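Local coordinates for RNA 2'-o-ribose methyltransferase (Thermus thermophilus, PDB 1IPA), which probably transfers a methyl group to the 2'-hydroxyl of a ribose in RNA, as a knotted methyltransferase of the TrmH family, at residues Asn58-Glu61 against Gln62-Tyr65; Glu198-Tyr201 against Trp202-Asn205; Glu217-Gly220 against Leu221-Ala224. All coordinates share one frame; numbering follows the deposited sequence.

Interaction 1. Residues Asn58-Glu61 against Gln62-Tyr65; sequences NPEE and QQVY
Asn58 O accepts Gln62 N at 2.8 Å, closing the opening turn of helix 59-66 over a capping box made by Asn58 and Glu61. Asn58 is the N-cap: its OD1 takes Glu61 N at 2.7 Å, nearly along the C=O axis. In return, the carboxylate of Glu61 reaches back to the start of the turn, where OE2 receives Asn58 N at 3.1 Å, an almost straight bond (172°) that meets the oxygen on its anti side, 25° out of the carboxylate plane. Two amides at the start of the helix, Asn58 N and Glu61 N, thus each find a side-chain acceptor. Glu61 CG lies beside its own backbone N (chi1 -78°), and from there the extended chain carries the carboxylate round to Asn58. Behind the box the regular helical bonds take over: Gln63 N to Pro59 O at 3.0 Å, then Tyr65 N to Glu61 O, also 3.0 Å.

The other carboxylate oxygen is held from outside, since Glu61 OE1 accepts Gly95 N; with both oxygens engaged, rotation of the carboxylate is probably restricted, and the helix start is tied to a loop of the substrate-binding domain. Glu61 and Val64 also rest on Ala34 of helix 34-42.

Toward that same helix, where Glu60 touches Arg35 and Gln63 touches Glu38, the two side chains run side by side, and Gln63 bends back over the turn. Glu60 O is the busy atom there: it accepts Val64 N at 3.1 Å, takes a weak bond from Gln63 NE2 at 3.3 Å, and has Val64 CG2 only 3.2 Å away.

Interaction 2. Residues Glu198-Tyr201 against Trp202-Asn205; sequences EALY and WEAN
Ala199 comes only loosely near Glu203, its CA 4.1 Å from Glu203 OE2, as the chain enters a type I beta-turn, Leu200 to Glu203, in the loop between strands 190-193 and 210-214. Leu200 is gripped twice by that same glutamate. Its N donates to Glu203 OE2 at 3.2 Å, approaching from above the carboxylate plane, while its O accepts Glu203 N at 3.0 Å, so backbone and side chain of Glu203 together close the turn. With CG beside its own N (chi1 -53°) and an extended chain beyond, Glu203 reaches back to the amide of Leu200. The isobutyl group of Leu200 lies alongside the indole of Trp202, CD1 reaching the edge of the benzo ring in its plane, 3.8 Å from CZ3.

Tyr201 carries the aromatic part. Its CG sits between the backbone N and the carbonyl carbon (chi1 76°), which folds the phenol ring back over its own following peptide and brings it across the indole. The ring centroid lies 4.0 Å from that of the five-membered ring of Trp202, the planes inclined at 32°, with Tyr201 CZ 3.5 Å from Trp202 CE2. With an alanine here, the Trp202 indole is likely to lose the ring over one of its faces and be freer to turn. Tyr201 O accepts Ala204 N in a weak bond at 3.3 Å, making a second turn that overlaps the first.

The whole turn leans on the edge of the six-stranded parallel sheet. Ala199 and Tyr201 share backbone bonds with Arg234, just past strand 231-233, and Tyr201 is wedged among Val233 of that strand, Pro236, and Leu253 and Glu256 of helix 246-261.

Interaction 3. Residues Glu217-Gly220 against Leu221-Ala224; sequences EHEG and LRAA
In the loop that leads from strand 210-214 into helix 223-228, part of the SpoU methylase region, Glu219 and Arg222, three residues apart, bring their charged ends toward each other. The Glu217-Leu221 sequence is consistent with a signature motif of this family. Glu219 is fully extended, CG anti to the backbone N (chi1 -175°), and this sends its carboxylate out along the loop. Arg222 is straight from CG to NE and turns only at the last torsion, so its guanidinium comes across at an oblique angle.

The result is a long salt bridge: Glu219 OE1 stands 3.8 Å from Arg222 NH1, with the carboxylate and guanidinium planes 76° apart. The oxygen lies well out of the guanidinium plane and no N-H points at it, so the attraction rests on charge alone and is probably modest. A second carboxylate, that of Glu176, makes a weak, long ion pair with Arg222 NE. Leu221, between the two charged residues in sequence, is buried, and its CB heads away from residues 217-220. Arg222 itself occupies the N-cap position of the helix.

Such a strand-to-helix connection, running from the C-terminal end of a parallel strand into the next helix, is typical of the Rossmann-like alpha/beta fold, which in this enzyme also contains a deep trefoil knot.

In the fold
All three contacts are local and mix buried with exposed residues: Glu61 and Val64 are buried in interaction 1, Tyr201 and Ala204 in interaction 2, Leu221 in interaction 3, while Gln62, Trp202 and Arg222 are exposed. Interaction 1 stands apart, its centre about 45 Å from that of interaction 2, across the chain's centre in the substrate-binding region. The other two share the methylase region, with centres about 18 Å apart. Their chemistry differs accordingly: interaction 1 is the hydrogen-bonded start of a regular helix, interaction 2 a turn held by one glutamate and an aromatic pair against the sheet edge and helix 246-261, and interaction 3 a loop whose charged pair is exposed while Leu221 is buried.

Interaction 1. Residues Asn58-Glu61 against Gln62-Tyr65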
loop_
_atom_site.group_PDB
_atom_site.type_symbol
_atom_site.label_atom_id
_atom_site.label_comp_id
_atom_site.label_asym_id
_atom_site.label_seq_id
_atom_site.Cartn_x
_atom_site.Cartn_y
_atom_site.Cartn_z
ATOM N N ASN A 58 -15.324 5.413 19.224
ATOM C CA ASN A 58 -16.017 6.496 18.534
ATOM C C ASN A 58 -17.126 5.865 17.686
ATOM O O ASN A 58 -17.177 4.641 17.542
ATOM C CB ASN A 58 -15.051 7.318 17.663
ATOM C CG ASN A 58 -14.291 6.475 16.657
ATOM O OD1 ASN A 58 -14.869 5.646 15.952
ATOM N ND2 ASN A 58 -12.985 6.698 16.573
ATOM N N PRO A 59 -18.034 6.684 17.125
ATOM C CA PRO A 59 -19.143 6.185 16.302
ATOM C C PRO A 59 -18.755 5.158 15.248
ATOM O O PRO A 59 -19.348 4.079 15.172
ATOM C CB PRO A 59 -19.709 7.458 15.684
ATOM C CG PRO A 59 -19.481 8.467 16.766
ATOM C CD PRO A 59 -18.071 8.155 17.206
ATOM N N GLU A 60 -17.764 5.501 14.430
ATOM C CA GLU A 60 -17.304 4.607 13.378
ATOM C C GLU A 60 -16.783 3.305 13.970
ATOM O O GLU A 60 -17.147 2.222 13.518
ATOM C CB GLU A 60 -16.218 5.282 12.538
ATOM C CG GLU A 60 -15.568 4.352 11.527
ATOM C CD GLU A 60 -14.765 5.092 10.473
ATOM O OE1 GLU A 60 -14.167 6.145 10.799
ATOM O OE2 GLU A 60 -14.722 4.610 9.319
ATOM N N GLU A 61 -15.934 3.411 14.985
ATOM C CA GLU A 61 -15.393 2.227 15.633
ATOM C C GLU A 61 -16.517 1.396 16.239
ATOM O O GLU A 61 -16.408 0.179 16.366
ATOM C CB GLU A 61 -14.402 2.631 16.722
ATOM C CG GLU A 61 -13.051 3.023 16.185
ATOM C CD GLU A 61 -12.197 3.715 17.220
ATOM O OE1 GLU A 61 -10.989 3.887 16.978
ATOM O OE2 GLU A 61 -12.735 4.097 18.276
ATOM N N GLN A 62 -17.606 2.067 16.599
ATOM C CA GLN A 62 -18.754 1.399 17.196
ATOM C C GLN A 62 -19.540 0.576 16.171
ATOM O O GLN A 62 -19.977 -0.538 16.468
ATOM C CB GLN A 62 -19.674 2.435 17.853
ATOM C CG GLN A 62 -20.628 1.854 18.889
ATOM C CD GLN A 62 -19.900 1.271 20.098
ATOM O OE1 GLN A 62 -19.137 1.968 20.780
ATOM N NE2 GLN A 62 -20.138 -0.012 20.372
ATOM N N GLN A 63 -19.723 1.113 14.967
ATOM C CA GLN A 63 -20.457 0.375 13.948
ATOM C C GLN A 63 -19.623 -0.769 13.383
ATOM O O GLN A 63 -20.175 -1.765 12.918
ATOM C CB GLN A 63 -20.948 1.305 12.825
ATOM C CG GLN A 63 -19.882 2.039 12.016
ATOM C CD GLN A 63 -19.362 1.241 10.825
ATOM O OE1 GLN A 63 -20.080 0.436 10.236
ATOM N NE2 GLN A 63 -18.114 1.487 10.452
ATOM N N VAL A 64 -18.300 -0.634 13.422
ATOM C CA VAL A 64 -17.433 -1.702 12.936
ATOM C C VAL A 64 -17.448 -2.794 13.996
ATOM O O VAL A 64 -17.505 -3.980 13.678
ATOM C CB VAL A 64 -15.972 -1.241 12.734
ATOM C CG1 VAL A 64 -15.119 -2.420 12.286
ATOM C CG2 VAL A 64 -15.911 -0.143 11.696
ATOM N N TYR A 65 -17.399 -2.374 15.258
ATOM C CA TYR A 65 -17.419 -3.293 16.387
ATOM C C TYR A 65 -18.723 -4.081 16.348
ATOM O O TYR A 65 -18.739 -5.293 16.567
ATOM C CB TYR A 65 -17.332 -2.515 17.702
ATOM C CG TYR A 65 -17.234 -3.377 18.950
ATOM C CD1 TYR A 65 -17.328 -2.804 20.221
ATOM C CD2 TYR A 65 -17.023 -4.756 18.866
ATOM C CE1 TYR A 65 -17.215 -3.579 21.376
ATOM C CE2 TYR A 65 -16.907 -5.543 20.013
ATOM C CZ TYR A 65 -17.003 -4.947 21.264
ATOM O OH TYR A 65 -16.877 -5.713 22.401
#

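Interaction 2. Residues Glu198-Tyr201 against Trp202-Asn205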
loop_
_atom_site.group_PDB
_atom_site.type_symbol
_atom_site.label_atom_id
_atom_site.label_comp_id
_atom_site.label_asym_id
_atom_site.label_seq_id
_atom_site.Cartn_x
_atom_site.Cartn_y
_atom_site.Cartn_z
ATOM N N GLU A 198 12.510 15.678 -21.763
ATOM C CA GLU A 198 12.111 16.920 -22.404
ATOM C C GLU A 198 10.599 17.101 -22.394
ATOM O O GLU A 198 10.094 18.208 -22.212
ATOM C CB GLU A 198 12.606 16.937 -23.845
ATOM C CG GLU A 198 12.557 18.303 -24.483
ATOM C CD GLU A 198 12.900 18.259 -25.954
ATOM O OE1 GLU A 198 13.685 17.362 -26.349
ATOM O OE2 GLU A 198 12.391 19.130 -26.701
ATOM N N ALA A 199 9.877 16.008 -22.600
ATOM C CA ALA A 199 8.423 16.063 -22.620
ATOM C C ALA A 199 7.825 16.115 -21.219
ATOM O O ALA A 199 8.282 15.432 -20.306
ATOM C CB ALA A 199 7.866 14.861 -23.380
ATOM N N LEU A 200 6.816 16.962 -21.062
ATOM C CA LEU A 200 6.112 17.103 -19.804
ATOM C C LEU A 200 5.170 15.909 -19.747
ATOM O O LEU A 200 4.750 15.399 -20.796
ATOM C CB LEU A 200 5.319 18.408 -19.789
ATOM C CG LEU A 200 6.112 19.681 -19.490
ATOM C CD1 LEU A 200 5.223 20.901 -19.656
ATOM C CD2 LEU A 200 6.649 19.605 -18.068
ATOM N N TYR A 201 4.838 15.461 -18.539
ATOM C CA TYR A 201 3.973 14.303 -18.395
ATOM C C TYR A 201 2.593 14.473 -19.025
ATOM O O TYR A 201 1.984 13.490 -19.444
ATOM C CB TYR A 201 3.870 13.891 -16.913
ATOM C CG TYR A 201 2.990 14.745 -16.027
ATOM C CD1 TYR A 201 1.723 14.305 -15.653
ATOM C CD2 TYR A 201 3.434 15.971 -15.529
ATOM C CE1 TYR A 201 0.916 15.056 -14.799
ATOM C CE2 TYR A 201 2.632 16.739 -14.675
ATOM C CZ TYR A 201 1.377 16.268 -14.315
ATOM O OH TYR A 201 0.582 16.988 -13.466
ATOM N N TRP A 202 2.108 15.709 -19.118
ATOM C CA TRP A 202 0.792 15.970 -19.719
ATOM C C TRP A 202 0.753 15.660 -21.201
ATOM O O TRP A 202 -0.318 15.481 -21.762
ATOM C CB TRP A 202 0.395 17.436 -19.583
ATOM C CG TRP A 202 0.202 17.900 -18.205
ATOM C CD1 TRP A 202 -0.756 17.490 -17.326
ATOM C CD2 TRP A 202 0.974 18.894 -17.532
ATOM N NE1 TRP A 202 -0.628 18.172 -16.146
ATOM C CE2 TRP A 202 0.428 19.039 -16.242
ATOM C CE3 TRP A 202 2.073 19.678 -17.895
ATOM C CZ2 TRP A 202 0.947 19.939 -15.306
ATOM C CZ3 TRP A 202 2.589 20.574 -16.966
ATOM C CH2 TRP A 202 2.021 20.695 -15.683
ATOM N N GLU A 203 1.919 15.625 -21.832
ATOM C CA GLU A 203 2.010 15.382 -23.268
ATOM C C GLU A 203 2.046 13.919 -23.666
ATOM O O GLU A 203 1.847 13.585 -24.841
ATOM C CB GLU A 203 3.238 16.095 -23.830
ATOM C CG GLU A 203 3.274 17.561 -23.466
ATOM C CD GLU A 203 4.444 18.278 -24.077
ATOM O OE1 GLU A 203 4.468 18.390 -25.322
ATOM O OE2 GLU A 203 5.335 18.724 -23.316
ATOM N N ALA A 204 2.308 13.044 -22.702
ATOM C CA ALA A 204 2.339 11.622 -22.996
ATOM C C ALA A 204 0.911 11.151 -23.227
ATOM O O ALA A 204 -0.034 11.780 -22.768
ATOM C CB ALA A 204 2.952 10.863 -21.845
ATOM N N ASN A 205 0.770 10.046 -23.949
ATOM C CA ASN A 205 -0.524 9.445 -24.260
ATOM C C ASN A 205 -0.750 8.309 -23.274
ATOM O O ASN A 205 -0.187 7.221 -23.436
ATOM C CB ASN A 205 -0.508 8.891 -25.691
ATOM C CG ASN A 205 -1.741 8.068 -26.024
ATOM O OD1 ASN A 205 -1.842 7.511 -27.112
ATOM N ND2 ASN A 205 -2.682 7.992 -25.096
#

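Interaction 3. Residues Glu217-Gly220 against Leu221-Ala224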
loop_
_atom_site.group_PDB
_atom_site.type_symbol
_atom_site.label_atom_id
_atom_site.label_comp_id
_atom_site.label_asym_id
_atom_site.label_seq_id
_atom_site.Cartn_x
_atom_site.Cartn_y
_atom_site.Cartn_z
ATOM N N GLU A 217 12.543 9.009 -4.801
ATOM C CA GLU A 217 12.440 10.461 -4.901
ATOM C C GLU A 217 13.802 11.148 -4.934
ATOM O O GLU A 217 13.946 12.226 -5.511
ATOM C CB GLU A 217 11.600 11.029 -3.754
ATOM C CG GLU A 217 12.252 10.982 -2.397
ATOM C CD GLU A 217 11.374 11.588 -1.325
ATOM O OE1 GLU A 217 10.327 10.995 -1.006
ATOM O OE2 GLU A 217 11.722 12.666 -0.806
ATOM N N HIS A 218 14.801 10.517 -4.328
ATOM C CA HIS A 218 16.142 11.088 -4.302
ATOM C C HIS A 218 17.014 10.502 -5.408
ATOM O O HIS A 218 18.241 10.572 -5.337
ATOM C CB HIS A 218 16.809 10.837 -2.941
ATOM C CG HIS A 218 16.037 11.377 -1.773
ATOM N ND1 HIS A 218 15.527 12.659 -1.744
ATOM C CD2 HIS A 218 15.708 10.815 -0.585
ATOM C CE1 HIS A 218 14.917 12.861 -0.590
ATOM N NE2 HIS A 218 15.012 11.758 0.132
ATOM N N GLU A 219 16.384 9.934 -6.431
ATOM C CA GLU A 219 17.132 9.332 -7.534
ATOM C C GLU A 219 16.288 9.087 -8.783
ATOM O O GLU A 219 15.066 8.958 -8.716
ATOM C CB GLU A 219 17.747 8.009 -7.074
ATOM C CG GLU A 219 18.648 7.341 -8.097
ATOM C CD GLU A 219 19.184 6.009 -7.612
ATOM O OE1 GLU A 219 20.012 5.403 -8.328
ATOM O OE2 GLU A 219 18.775 5.565 -6.516
ATOM N N GLY A 220 16.956 9.020 -9.927
ATOM C CA GLY A 220 16.255 8.777 -11.172
ATOM C C GLY A 220 16.184 7.296 -11.493
ATOM O O GLY A 220 16.722 6.461 -10.764
ATOM N N LEU A 221 15.504 6.967 -12.585
ATOM C CA LEU A 221 15.377 5.582 -13.012
ATOM C C LEU A 221 16.652 5.196 -13.749
ATOM O O LEU A 221 17.200 6.001 -14.503
ATOM C CB LEU A 221 14.168 5.424 -13.943
ATOM C CG LEU A 221 12.769 5.560 -13.333
ATOM C CD1 LEU A 221 11.732 5.647 -14.430
ATOM C CD2 LEU A 221 12.492 4.374 -12.434
ATOM N N ARG A 222 17.126 3.971 -13.521
ATOM C CA ARG A 222 18.336 3.484 -14.178
ATOM C C ARG A 222 18.144 3.494 -15.686
ATOM O O ARG A 222 17.018 3.586 -16.174
ATOM C CB ARG A 222 18.660 2.059 -13.728
ATOM C CG ARG A 222 18.756 1.893 -12.229
ATOM C CD ARG A 222 19.106 0.460 -11.850
ATOM N NE ARG A 222 18.967 0.239 -10.412
ATOM C CZ ARG A 222 19.617 0.932 -9.479
ATOM N NH1 ARG A 222 20.462 1.897 -9.827
ATOM N NH2 ARG A 222 19.413 0.666 -8.196
ATOM N N ALA A 223 19.247 3.395 -16.420
ATOM C CA ALA A 223 19.196 3.402 -17.878
ATOM C C ALA A 223 18.286 2.292 -18.393
ATOM O O ALA A 223 17.548 2.483 -19.359
ATOM C CB ALA A 223 20.604 3.243 -18.455
ATOM N N ALA A 224 18.338 1.137 -17.736
ATOM C CA ALA A 224 17.525 -0.008 -18.126
ATOM C C ALA A 224 16.069 0.388 -18.350
ATOM O O ALA A 224 15.462 -0.009 -19.346
ATOM C CB ALA A 224 17.614 -1.092 -17.066
#